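Local coordinates for glycosyl transferase, group 1 family protein (Staphylococcus aureus, PDB 4WAD) that belongs to the group 1 glycosyltransferases of the GT-B clan and binds uridine-diphosphate-N-acetylglucosamine, at residues 327-332 / 396-401. Residues are numbered along the deposited sequence; the frame is centred on the assembly and turned at random.
Sequences GHISRM and EDFKLV. With UD1 (uridine-diphosphate-N-acetylglucosamine), chain B.
F398 lays one face of its ring over the backbone of G327. The CA of G327 stands 3.9 Å from the ring centroid, 16° off the ring normal, in a CH-pi contact offset toward the rim. CG of F398 lies beside the backbone N (chi1 -67°), which turns the ring over G327. I329 meets the same ring from another side. Its CG1 lies at the ring edge, in the plane, and its CD1 comes within 3.5 Å of CE2 of F398. The CG2 branch of I329 turns to the ligand instead, 3.4 Å from O4 of the uracil of uridine-diphosphate-N-acetylglucosamine. I329 thus sits between the ring and the base. G327 and V401 form a parallel bridge between strands 325-329 and 400-401, in the four-stranded parallel sheet of one of the two Rossmann-like domains expected of the GT-B fold. Strand 400-401 is the outermost on this side within the chain. G327 N gives a weak hydrogen bond of 3.4 Å to L400 O, at 160°; backbone bonds of G327 with V402 and K399 with I325 continue the pairing. The CG1 methyl of V401 packs beside G327 O. Y360 of the next strand, 356-360, touches both I329 and F398.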
ATOM      1  N   GLY A 327      25.473 -35.875 -27.492  1.00100.10           N
ATOM      2  CA  GLY A 327      24.616 -35.379 -26.433  1.00 90.56           C
ATOM      3  C   GLY A 327      25.288 -34.384 -25.509  1.00103.59           C
ATOM      4  O   GLY A 327      26.502 -34.420 -25.315  1.00101.77           O
ATOM      5  N   HIS A 328      24.492 -33.478 -24.953  1.00100.79           N
ATOM      6  CA  HIS A 328      24.961 -32.622 -23.874  1.00 96.15           C
ATOM      7  C   HIS A 328      23.956 -32.657 -22.736  1.00111.77           C
ATOM      8  O   HIS A 328      22.982 -31.902 -22.729  1.00108.09           O
ATOM      9  CB  HIS A 328      25.178 -31.185 -24.347  1.00101.97           C
ATOM     10  CG  HIS A 328      25.705 -30.273 -23.280  1.00106.66           C
ATOM     11  ND1 HIS A 328      26.985 -30.378 -22.776  1.00101.89           N
ATOM     12  CD2 HIS A 328      25.129 -29.238 -22.624  1.00 90.21           C
ATOM     13  CE1 HIS A 328      27.174 -29.449 -21.857  1.00 95.02           C
ATOM     14  NE2 HIS A 328      26.062 -28.743 -21.745  1.00100.52           N
ATOM     15  N   ILE A 329      24.194 -33.551 -21.782  1.00104.71           N
ATOM     16  CA  ILE A 329      23.356 -33.650 -20.595  1.00104.52           C
ATOM     17  C   ILE A 329      23.937 -32.790 -19.477  1.00103.83           C
ATOM     18  O   ILE A 329      24.990 -33.105 -18.921  1.00102.54           O
ATOM     19  CB  ILE A 329      23.221 -35.105 -20.120  1.00 84.81           C
ATOM     20  CG1 ILE A 329      22.684 -35.986 -21.250  1.00 99.07           C
ATOM     21  CG2 ILE A 329      22.311 -35.189 -18.908  1.00 78.02           C
ATOM     22  CD1 ILE A 329      22.468 -37.426 -20.846  1.00114.83           C
ATOM     23  N   SER A 330      23.241 -31.706 -19.153  1.00 90.04           N
ATOM     24  CA  SER A 330      23.765 -30.700 -18.237  1.00103.55           C
ATOM     25  C   SER A 330      22.666 -29.769 -17.757  1.00109.16           C
ATOM     26  O   SER A 330      21.543 -29.818 -18.258  1.00107.19           O
ATOM     27  CB  SER A 330      24.869 -29.893 -18.921  1.00102.24           C
ATOM     28  OG  SER A 330      24.903 -28.563 -18.431  1.00 93.87           O
ATOM     29  N   ARG A 331      22.984 -28.915 -16.790  1.00101.27           N
ATOM     30  CA  ARG A 331      22.045 -27.876 -16.399  1.00100.99           C
ATOM     31  C   ARG A 331      22.459 -26.553 -17.034  1.00 87.76           C
ATOM     32  O   ARG A 331      23.594 -26.101 -16.882  1.00 99.71           O
ATOM     33  CB  ARG A 331      21.941 -27.753 -14.876  1.00108.70           C
ATOM     34  CG  ARG A 331      20.496 -27.827 -14.383  1.00109.75           C
ATOM     35  CD  ARG A 331      20.382 -27.875 -12.872  1.00 96.97           C
ATOM     36  NE  ARG A 331      21.358 -27.012 -12.218  1.00102.92           N
ATOM     37  CZ  ARG A 331      22.331 -27.453 -11.430  1.00102.94           C
ATOM     38  NH1 ARG A 331      22.455 -28.752 -11.194  1.00112.68           N
ATOM     39  NH2 ARG A 331      23.179 -26.600 -10.876  1.00 84.58           N
ATOM     40  N   MET A 332      21.518 -25.946 -17.751  1.00 84.06           N
ATOM     41  CA  MET A 332      21.796 -24.798 -18.606  1.00 97.02           C
ATOM     42  C   MET A 332      22.093 -23.514 -17.827  1.00 97.07           C
ATOM     43  O   MET A 332      21.183 -22.876 -17.291  1.00105.14           O
ATOM     44  CB  MET A 332      20.614 -24.571 -19.548  1.00 94.99           C
ATOM     45  CG  MET A 332      19.966 -25.859 -20.035  1.00 99.97           C
ATOM     46  SD  MET A 332      21.083 -26.964 -20.923  1.00152.30           S
ATOM     47  CE  MET A 332      21.331 -26.054 -22.446  1.00101.70           C
ATOM     48  N   GLU A 396      24.224 -43.935 -22.197  1.00 95.80           N
ATOM     49  CA  GLU A 396      24.665 -45.175 -22.831  1.00 97.84           C
ATOM     50  C   GLU A 396      24.191 -45.321 -24.276  1.00 90.44           C
ATOM     51  O   GLU A 396      24.446 -46.343 -24.916  1.00 97.66           O
ATOM     52  CB  GLU A 396      24.203 -46.388 -22.017  1.00 89.98           C
ATOM     53  CG  GLU A 396      22.701 -46.582 -21.919  1.00 97.64           C
ATOM     54  CD  GLU A 396      22.333 -47.836 -21.140  1.00118.19           C
ATOM     55  OE1 GLU A 396      22.741 -48.937 -21.563  1.00125.98           O
ATOM     56  OE2 GLU A 396      21.640 -47.725 -20.107  1.00115.16           O
ATOM     57  N   ASP A 397      23.499 -44.309 -24.787  1.00 83.19           N
ATOM     58  CA  ASP A 397      23.088 -44.309 -26.187  1.00 87.44           C
ATOM     59  C   ASP A 397      23.717 -43.136 -26.929  1.00110.03           C
ATOM     60  O   ASP A 397      23.190 -42.667 -27.940  1.00107.09           O
ATOM     61  CB  ASP A 397      21.563 -44.271 -26.311  1.00 88.17           C
ATOM     62  CG  ASP A 397      20.910 -45.560 -25.851  1.00116.41           C
ATOM     63  OD1 ASP A 397      21.643 -46.530 -25.567  1.00106.61           O
ATOM     64  OD2 ASP A 397      19.664 -45.606 -25.785  1.00111.18           O
ATOM     65  N   PHE A 398      24.844 -42.665 -26.408  1.00109.15           N
ATOM     66  CA  PHE A 398      25.647 -41.649 -27.076  1.00 96.48           C
ATOM     67  C   PHE A 398      26.840 -42.305 -27.763  1.00 95.93           C
ATOM     68  O   PHE A 398      27.247 -43.402 -27.385  1.00111.35           O
ATOM     69  CB  PHE A 398      26.142 -40.592 -26.080  1.00 99.05           C
ATOM     70  CG  PHE A 398      25.051 -39.739 -25.489  1.00 95.21           C
ATOM     71  CD1 PHE A 398      23.807 -39.649 -26.097  1.00 87.60           C
ATOM     72  CD2 PHE A 398      25.283 -39.009 -24.333  1.00 82.68           C
ATOM     73  CE1 PHE A 398      22.808 -38.855 -25.553  1.00102.39           C
ATOM     74  CE2 PHE A 398      24.292 -38.215 -23.784  1.00 88.68           C
ATOM     75  CZ  PHE A 398      23.053 -38.136 -24.395  1.00 87.34           C
ATOM     76  N   LYS A 399      27.387 -41.644 -28.778  1.00111.44           N
ATOM     77  CA  LYS A 399      28.685 -42.034 -29.319  1.00113.44           C
ATOM     78  C   LYS A 399      29.742 -41.280 -28.541  1.00100.83           C
ATOM     79  O   LYS A 399      30.846 -41.774 -28.307  1.00 95.69           O
ATOM     80  CB  LYS A 399      28.785 -41.727 -30.812  1.00 90.20           C
ATOM     81  CG  LYS A 399      27.886 -42.585 -31.667  1.00107.06           C
ATOM     82  CD  LYS A 399      27.730 -42.020 -33.058  1.00101.99           C
ATOM     83  CE  LYS A 399      29.033 -41.970 -33.820  1.00 83.92           C
ATOM     84  NZ  LYS A 399      28.780 -41.443 -35.188  1.00106.83           N
ATOM     85  N   LEU A 400      29.368 -40.074 -28.128  1.00 99.01           N
ATOM     86  CA  LEU A 400      30.241 -39.188 -27.380  1.00 88.15           C
ATOM     87  C   LEU A 400      29.417 -38.072 -26.745  1.00103.09           C
ATOM     88  O   LEU A 400      28.344 -37.723 -27.241  1.00110.65           O
ATOM     89  CB  LEU A 400      31.337 -38.621 -28.292  1.00 90.45           C
ATOM     90  CG  LEU A 400      30.933 -37.815 -29.531  1.00 89.19           C
ATOM     91  CD1 LEU A 400      30.772 -36.329 -29.225  1.00 98.61           C
ATOM     92  CD2 LEU A 400      31.937 -38.023 -30.656  1.00 83.72           C
ATOM     93  N   VAL A 401      29.917 -37.522 -25.643  1.00108.13           N
ATOM     94  CA  VAL A 401      29.251 -36.412 -24.973  1.00104.80           C
ATOM     95  C   VAL A 401      30.083 -35.145 -25.187  1.00 96.57           C
ATOM     96  O   VAL A 401      31.267 -35.229 -25.504  1.00 99.53           O
ATOM     97  CB  VAL A 401      29.056 -36.702 -23.471  1.00103.11           C
ATOM     98  CG1 VAL A 401      27.981 -35.808 -22.880  1.00 94.68           C
ATOM     99  CG2 VAL A 401      28.674 -38.157 -23.270  1.00 83.52           C
TER
HETATM  100  C1' UD1 B 501      30.004 -28.454 -10.656  1.00 87.19           C
HETATM  101  C2' UD1 B 501      31.293 -28.618  -9.839  1.00 79.07           C
HETATM  102  C3' UD1 B 501      31.917 -27.281  -9.471  1.00 92.06           C
HETATM  103  C4' UD1 B 501      32.007 -26.387 -10.696  1.00 93.76           C
HETATM  104  C5' UD1 B 501      30.599 -26.172 -11.228  1.00 78.51           C
HETATM  105  C6' UD1 B 501      30.599 -25.164 -12.372  1.00 67.18           C
HETATM  106  C7' UD1 B 501      32.082 -30.151  -8.101  1.00100.41           C
HETATM  107  C8' UD1 B 501      31.689 -31.207  -7.113  1.00 72.81           C
HETATM  108  N2' UD1 B 501      31.092 -29.436  -8.647  1.00 91.95           N
HETATM  109  O1' UD1 B 501      28.871 -28.203  -9.827  1.00 55.57           O
HETATM  110  O3' UD1 B 501      33.231 -27.548  -8.994  1.00101.08           O
HETATM  111  O4' UD1 B 501      32.639 -25.143 -10.373  1.00 83.07           O
HETATM  112  O5' UD1 B 501      30.110 -27.440 -11.675  1.00 92.77           O
HETATM  113  O6' UD1 B 501      29.530 -25.437 -13.286  1.00 94.18           O
HETATM  114  O7' UD1 B 501      33.251 -29.968  -8.390  1.00 95.36           O
HETATM  115  N1  UD1 B 501      22.625 -33.909 -14.058  1.00 77.23           N
HETATM  116  C2  UD1 B 501      21.673 -34.953 -14.007  1.00101.67           C
HETATM  117  N3  UD1 B 501      20.730 -35.055 -14.951  1.00109.37           N
HETATM  118  C4  UD1 B 501      20.672 -34.177 -15.957  1.00 98.53           C
HETATM  119  C5  UD1 B 501      21.599 -33.140 -16.030  1.00 75.83           C
HETATM  120  C6  UD1 B 501      22.584 -33.019 -15.056  1.00 92.73           C
HETATM  121  O2  UD1 B 501      21.706 -35.785 -13.074  1.00106.18           O
HETATM  122  O4  UD1 B 501      19.784 -34.285 -16.832  1.00103.55           O
HETATM  123  C1B UD1 B 501      23.658 -33.795 -13.024  1.00 77.41           C
HETATM  124  C2B UD1 B 501      24.780 -34.793 -13.257  1.00 84.16           C
HETATM  125  O2' UD1 B 501      24.582 -35.971 -12.468  1.00111.05           O
HETATM  126  C3B UD1 B 501      26.040 -34.067 -12.827  1.00100.73           C
HETATM  127  C4B UD1 B 501      25.674 -32.593 -12.838  1.00 64.21           C
HETATM  128  O4B UD1 B 501      24.267 -32.503 -13.070  1.00 72.46           O
HETATM  129  O3B UD1 B 501      26.414 -34.447 -11.499  1.00103.19           O
HETATM  130  C5B UD1 B 501      26.423 -31.873 -13.946  1.00 90.64           C
HETATM  131  O5B UD1 B 501      27.631 -31.322 -13.432  1.00101.31           O
HETATM  132  PA  UD1 B 501      27.663 -29.782 -12.965  1.00125.28           P
HETATM  133  O1A UD1 B 501      28.943 -29.190 -13.501  1.00 89.92           O
HETATM  134  O2A UD1 B 501      26.336 -29.172 -13.344  1.00101.86           O
HETATM  135  O3A UD1 B 501      27.737 -29.870 -11.354  1.00 96.51           O
HETATM  136  PB  UD1 B 501      27.420 -28.612 -10.390  1.00 96.06           P
HETATM  137  O1B UD1 B 501      26.904 -27.468 -11.227  1.00101.60           O
HETATM  138  O2B UD1 B 501      26.604 -29.107  -9.223  1.00 77.30           O